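DnaJ homolog subfamily C member 27-A (Xenopus laevis, PDB 6JMG) binds GTP and magnesium through a Rab-type small GTPase domain, carries a DnaJ domain as well, and is possibly involved in regulating the MEK/ERK pathway. Local coordinates at residues Arg63-Asn68 / Ala181-Cys186; Arg210-Cys215 / Glu255-Ala260. All coordinates share one frame; numbering follows the deposited sequence.

Contact 1 (Arg63-Asn68 / Ala181-Cys186)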
loop_
_atom_site.group_PDB
_atom_site.type_symbol
_atom_site.label_atom_id
_atom_site.label_comp_id
_atom_site.label_asym_id
_atom_site.label_seq_id
_atom_site.Cartn_x
_atom_site.Cartn_y
_atom_site.Cartn_z
ATOM N N ARG A 63 -11.010 18.030 10.933
ATOM C CA ARG A 63 -11.739 16.806 11.194
ATOM C C ARG A 63 -11.219 16.224 12.496
ATOM O O ARG A 63 -10.010 16.233 12.750
ATOM C CB ARG A 63 -11.545 15.793 10.064
ATOM C CG ARG A 63 -12.071 16.216 8.701
ATOM C CD ARG A 63 -13.113 15.225 8.211
ATOM N NE ARG A 63 -14.086 14.938 9.261
ATOM C CZ ARG A 63 -14.906 13.896 9.251
ATOM N NH1 ARG A 63 -14.854 13.037 8.243
ATOM N NH2 ARG A 63 -15.770 13.712 10.248
ATOM N N GLU A 64 -12.135 15.738 13.329
ATOM C CA GLU A 64 -11.760 15.039 14.546
ATOM C C GLU A 64 -11.655 13.546 14.240
ATOM O O GLU A 64 -12.597 12.947 13.698
ATOM C CB GLU A 64 -12.766 15.297 15.661
ATOM C CG GLU A 64 -12.108 15.483 17.017
ATOM C CD GLU A 64 -11.553 16.889 17.212
ATOM O OE1 GLU A 64 -12.320 17.865 17.058
ATOM O OE2 GLU A 64 -10.343 17.021 17.500
ATOM N N ILE A 65 -10.503 12.954 14.565
ATOM C CA ILE A 65 -10.186 11.582 14.184
ATOM C C ILE A 65 -10.010 10.748 15.448
ATOM O O ILE A 65 -9.185 11.078 16.308
ATOM C CB ILE A 65 -8.905 11.492 13.329
ATOM C CG1 ILE A 65 -8.833 12.593 12.267
ATOM C CG2 ILE A 65 -8.790 10.120 12.701
ATOM C CD1 ILE A 65 -10.073 12.734 11.412
ATOM N N LYS A 66 -10.752 9.650 15.537
ATOM C CA LYS A 66 -10.540 8.654 16.575
ATOM C C LYS A 66 -9.732 7.522 15.950
ATOM O O LYS A 66 -10.180 6.891 14.986
ATOM C CB LYS A 66 -11.871 8.158 17.144
ATOM C CG LYS A 66 -11.747 7.062 18.212
ATOM C CD LYS A 66 -13.100 6.376 18.512
ATOM C CE LYS A 66 -12.954 5.094 19.372
ATOM N NZ LYS A 66 -12.949 3.805 18.584
ATOM N N VAL A 67 -8.539 7.271 16.490
ATOM C CA VAL A 67 -7.552 6.401 15.858
ATOM C C VAL A 67 -7.420 5.131 16.681
ATOM O O VAL A 67 -7.000 5.172 17.842
ATOM C CB VAL A 67 -6.190 7.093 15.726
ATOM C CG1 VAL A 67 -5.259 6.220 14.953
ATOM C CG2 VAL A 67 -6.340 8.454 15.079
ATOM N N ASN A 68 -7.776 4.008 16.083
ATOM C CA ASN A 68 -7.534 2.701 16.672
ATOM C C ASN A 68 -6.162 2.214 16.239
ATOM O O ASN A 68 -5.938 1.953 15.053
ATOM C CB ASN A 68 -8.606 1.704 16.241
ATOM C CG ASN A 68 -9.985 2.082 16.733
ATOM O OD1 ASN A 68 -10.338 1.834 17.889
ATOM N ND2 ASN A 68 -10.770 2.694 15.862
ATOM N N ALA A 181 -2.840 12.514 4.808
ATOM C CA ALA A 181 -3.103 11.599 3.708
ATOM C C ALA A 181 -4.298 10.697 4.028
ATOM O O ALA A 181 -5.104 10.381 3.147
ATOM C CB ALA A 181 -1.845 10.782 3.387
ATOM N N ILE A 182 -4.452 10.304 5.294
ATOM C CA ILE A 182 -5.555 9.419 5.653
ATOM C C ILE A 182 -6.879 10.178 5.612
ATOM O O ILE A 182 -7.901 9.636 5.179
ATOM C CB ILE A 182 -5.306 8.767 7.026
ATOM C CG1 ILE A 182 -4.135 7.780 6.952
ATOM C CG2 ILE A 182 -6.537 8.008 7.489
ATOM C CD1 ILE A 182 -3.696 7.214 8.320
ATOM N N VAL A 183 -6.893 11.433 6.066
ATOM C CA VAL A 183 -8.090 12.258 5.912
ATOM C C VAL A 183 -8.426 12.430 4.434
ATOM O O VAL A 183 -9.593 12.338 4.036
ATOM C CB VAL A 183 -7.916 13.616 6.623
ATOM C CG1 VAL A 183 -9.000 14.587 6.193
ATOM C CG2 VAL A 183 -7.965 13.434 8.138
ATOM N N ASP A 184 -7.412 12.699 3.600
ATOM C CA ASP A 184 -7.648 12.807 2.163
ATOM C C ASP A 184 -8.196 11.501 1.605
ATOM O O ASP A 184 -9.063 11.506 0.724
ATOM C CB ASP A 184 -6.361 13.196 1.423
ATOM C CG ASP A 184 -5.896 14.609 1.735
ATOM O OD1 ASP A 184 -6.698 15.425 2.253
ATOM O OD2 ASP A 184 -4.714 14.910 1.451
ATOM N N LEU A 185 -7.706 10.369 2.107
ATOM C CA LEU A 185 -8.224 9.081 1.662
ATOM C C LEU A 185 -9.672 8.887 2.110
ATOM O O LEU A 185 -10.487 8.320 1.376
ATOM C CB LEU A 185 -7.336 7.957 2.194
ATOM C CG LEU A 185 -7.768 6.519 1.874
ATOM C CD1 LEU A 185 -7.066 6.020 0.599
ATOM C CD2 LEU A 185 -7.515 5.564 3.055
ATOM N N CYS A 186 -10.018 9.369 3.304
ATOM C CA CYS A 186 -11.375 9.181 3.804
ATOM C C CYS A 186 -12.361 10.087 3.086
ATOM O O CYS A 186 -13.478 9.670 2.771
ATOM C CB CYS A 186 -11.423 9.447 5.307
ATOM S SG CYS A 186 -10.798 8.099 6.304
#
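Ile65 of strand 63-72 and Val183 of helix 171-187 meet through their methyl ends, and Arg63 adds the aliphatic part of its side chain beside them. The Ile65 side chain can be traced outward. CB projects from the strand toward the helix and divides into two branches. CG2 stands anti to the backbone N and stays 5.7 Å from Val183 CG2, whereas CG1, turned beside the backbone N (chi1 -43°) and anti to the carbonyl carbon, heads for the helix and comes within 4.3 Å of Val183 CG2. CD1 then completes the approach, lying 4.0 Å from Val183 CG2, and the two side chains meet at a slant. Around this branched side chain Leu15 of strand 15-22 and Val58 of strand 51-60 supply further apolar neighbours, so Ile65 is buried.

Val183 uses its other methyl for Arg63: CG1 lies 4.3 Å from Arg63 CG. Beyond that methylene the arginine runs away from the helix, its CD already 4.6 Å from Val183 CG1 and its NE 6.0 Å, so the charged group takes no part in the packing. The two valine methyls thus serve two residues of the same strand face, two positions apart.

In the Ras-type fold this is where the last helix of the GTPase domain, 171-187, lies over one face of the central sheet near the hairpin joining strands 51-60 and 63-72. A salt bridge from Asp184 to Lys61 ties the helix to that hairpin turn, while Glu64 pairs with Lys57 of the adjoining strand. No hydrogen bond joins the two segments themselves; their cohesion is van der Waals and hydrophobic, small in area, and the salt bridges of Asp184 and Glu64 run to residues outside the two segments.

Contact 2 (Arg210-Cys215 / Glu255-Ala260)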
loop_
_atom_site.group_PDB
_atom_site.type_symbol
_atom_site.label_atom_id
_atom_site.label_comp_id
_atom_site.label_asym_id
_atom_site.label_seq_id
_atom_site.Cartn_x
_atom_site.Cartn_y
_atom_site.Cartn_z
ATOM N N ARG A 210 -3.092 3.142 -27.196
ATOM C CA ARG A 210 -3.053 3.288 -28.642
ATOM C C ARG A 210 -3.129 1.928 -29.308
ATOM O O ARG A 210 -3.833 1.767 -30.311
ATOM C CB ARG A 210 -1.793 4.031 -29.092
ATOM C CG ARG A 210 -1.682 4.121 -30.609
ATOM C CD ARG A 210 -0.325 4.615 -31.057
ATOM N NE ARG A 210 0.729 4.239 -30.117
ATOM C CZ ARG A 210 2.031 4.373 -30.363
ATOM N NH1 ARG A 210 2.444 4.870 -31.526
ATOM N NH2 ARG A 210 2.921 4.006 -29.444
ATOM N N ARG A 211 -2.480 0.922 -28.713
ATOM C CA ARG A 211 -2.545 -0.420 -29.280
ATOM C C ARG A 211 -3.968 -0.959 -29.240
ATOM O O ARG A 211 -4.393 -1.638 -30.178
ATOM C CB ARG A 211 -1.583 -1.352 -28.540
ATOM C CG ARG A 211 -1.647 -2.810 -28.983
ATOM C CD ARG A 211 -0.814 -3.715 -28.065
ATOM N NE ARG A 211 -1.334 -3.787 -26.699
ATOM C CZ ARG A 211 -2.362 -4.547 -26.313
ATOM N NH1 ARG A 211 -3.002 -5.324 -27.186
ATOM N NH2 ARG A 211 -2.750 -4.526 -25.042
ATOM N N ILE A 212 -4.739 -0.587 -28.212
ATOM C CA ILE A 212 -6.137 -1.009 -28.097
ATOM C C ILE A 212 -7.060 -0.243 -29.067
ATOM O O ILE A 212 -8.103 -0.778 -29.443
ATOM C CB ILE A 212 -6.591 -0.933 -26.623
ATOM C CG1 ILE A 212 -5.870 -2.017 -25.814
ATOM C CG2 ILE A 212 -8.080 -1.173 -26.446
ATOM C CD1 ILE A 212 -5.747 -1.715 -24.295
ATOM N N ARG A 213 -6.708 0.977 -29.524
ATOM C CA ARG A 213 -7.547 1.621 -30.540
ATOM C C ARG A 213 -7.457 0.881 -31.851
ATOM O O ARG A 213 -8.457 0.648 -32.524
ATOM C CB ARG A 213 -7.089 3.034 -30.918
ATOM C CG ARG A 213 -7.415 4.097 -29.913
ATOM C CD ARG A 213 -7.673 5.496 -30.473
ATOM N NE ARG A 213 -8.783 6.079 -29.712
ATOM C CZ ARG A 213 -10.026 6.317 -30.127
ATOM N NH1 ARG A 213 -10.428 6.037 -31.370
ATOM N NH2 ARG A 213 -10.881 6.833 -29.245
ATOM N N ASN A 214 -6.253 0.499 -32.236
ATOM C CA ASN A 214 -5.957 0.038 -33.588
ATOM C C ASN A 214 -5.831 -1.463 -33.578
ATOM O O ASN A 214 -4.936 -2.074 -34.164
ATOM C CB ASN A 214 -4.680 0.716 -34.103
ATOM C CG ASN A 214 -4.698 2.260 -33.887
ATOM O OD1 ASN A 214 -5.754 2.912 -33.993
ATOM N ND2 ASN A 214 -3.537 2.836 -33.619
ATOM N N CYS A 215 -6.769 -2.051 -32.855
ATOM C CA CYS A 215 -6.868 -3.482 -32.671
ATOM C C CYS A 215 -8.308 -3.859 -32.957
ATOM O O CYS A 215 -9.232 -3.262 -32.397
ATOM C CB CYS A 215 -6.473 -3.849 -31.245
ATOM S SG CYS A 215 -6.152 -5.565 -30.997
ATOM N N GLU A 255 -10.701 5.763 -20.687
ATOM C CA GLU A 255 -12.040 5.233 -20.470
ATOM C C GLU A 255 -12.482 4.360 -21.639
ATOM O O GLU A 255 -13.058 3.286 -21.431
ATOM C CB GLU A 255 -13.016 6.373 -20.222
ATOM C CG GLU A 255 -14.443 5.943 -20.081
ATOM C CD GLU A 255 -15.406 7.118 -20.152
ATOM O OE1 GLU A 255 -16.500 6.957 -20.758
ATOM O OE2 GLU A 255 -15.059 8.193 -19.599
ATOM N N ASP A 256 -12.202 4.780 -22.878
ATOM C CA ASP A 256 -12.625 3.959 -24.013
ATOM C C ASP A 256 -11.780 2.698 -24.104
ATOM O O ASP A 256 -12.284 1.621 -24.449
ATOM C CB ASP A 256 -12.546 4.742 -25.323
ATOM C CG ASP A 256 -13.264 6.066 -25.250
ATOM O OD1 ASP A 256 -14.504 6.066 -25.079
ATOM O OD2 ASP A 256 -12.578 7.109 -25.363
ATOM N N ALA A 257 -10.495 2.816 -23.785
ATOM C CA ALA A 257 -9.640 1.642 -23.751
ATOM C C ALA A 257 -10.099 0.664 -22.684
ATOM O O ALA A 257 -10.165 -0.549 -22.926
ATOM C CB ALA A 257 -8.201 2.067 -23.498
ATOM N N PHE A 258 -10.433 1.174 -21.493
ATOM C CA PHE A 258 -10.956 0.300 -20.454
ATOM C C PHE A 258 -12.245 -0.384 -20.901
ATOM O O PHE A 258 -12.365 -1.610 -20.830
ATOM C CB PHE A 258 -11.200 1.084 -19.185
ATOM C CG PHE A 258 -11.743 0.244 -18.081
ATOM C CD1 PHE A 258 -10.975 -0.780 -17.534
ATOM C CD2 PHE A 258 -13.015 0.451 -17.602
ATOM C CE1 PHE A 258 -11.457 -1.547 -16.522
ATOM C CE2 PHE A 258 -13.515 -0.340 -16.580
ATOM C CZ PHE A 258 -12.735 -1.333 -16.041
ATOM N N LYS A 259 -13.201 0.393 -21.414
ATOM C CA LYS A 259 -14.435 -0.187 -21.930
ATOM C C LYS A 259 -14.149 -1.254 -22.987
ATOM O O LYS A 259 -14.829 -2.291 -23.039
ATOM C CB LYS A 259 -15.323 0.924 -22.501
ATOM C CG LYS A 259 -16.654 0.435 -23.068
ATOM C CD LYS A 259 -17.478 1.569 -23.689
ATOM C CE LYS A 259 -17.324 2.885 -22.908
ATOM N NZ LYS A 259 -18.526 3.788 -22.993
ATOM N N ALA A 260 -13.135 -1.031 -23.827
ATOM C CA ALA A 260 -12.845 -1.995 -24.881
ATOM C C ALA A 260 -12.301 -3.283 -24.292
ATOM O O ALA A 260 -12.663 -4.385 -24.726
ATOM C CB ALA A 260 -11.858 -1.400 -25.883
#
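Ile212 holds CG2 anti to its own backbone nitrogen, with CG1 turned beside that nitrogen (chi1 -69°), and this sets the CG2 methyl against the side of helix 254-278. There it rests 3.8 Å from Ala260 CB. Ala257 is met by the same Ile212 CG2, its CB at 4.4 Å and its carbonyl oxygen at 4.1 Å. The alanines are one helical turn apart, and their short side chains let the backbones approach until the CA atoms of Ile212 and Ala257 are 6.2 Å apart.

The contact packs helix 203-213 against helix 254-278 of the J domain, which with helix 230-244 probably forms the antiparallel pair of the J fold. Leu244 touches both Ile212 and Ala257, and Met221 reaches Ile212 and Ala260. Phe258 turns its CB away from the contact; its ring meets that of His245 and touches Pro246, two residues of the HPD motif.

At the exposed margin the Arg213 guanidinium presents an edge to Asp256, with OD2 near its plane. Arg213 NH2 and Asp256 OD2 are 4.2 Å apart, opposite charges near each other but not in contact, so any attraction is probably of a longer-range electrostatic kind.

Contacts 1 and 2 belong to two separate bodies of one chain: the first lies within the GTPase fold, the second packs helix 203-213 against a J-domain helix. Their centres are 37 Å apart and their nearest atoms about 19 Å, so neither touches the other. They follow in series, helix 171-187 of contact 1 being succeeded in the chain by helix 203-213 of contact 2. Both lie away from the GTP pocket and from the magnesium ion bound at Ser30 and Thr48. Contact 1 is nevertheless tied to that site through its strand, since 63-72 runs on to Asp71 and Met72, which by similarity belong to a GTP-binding segment.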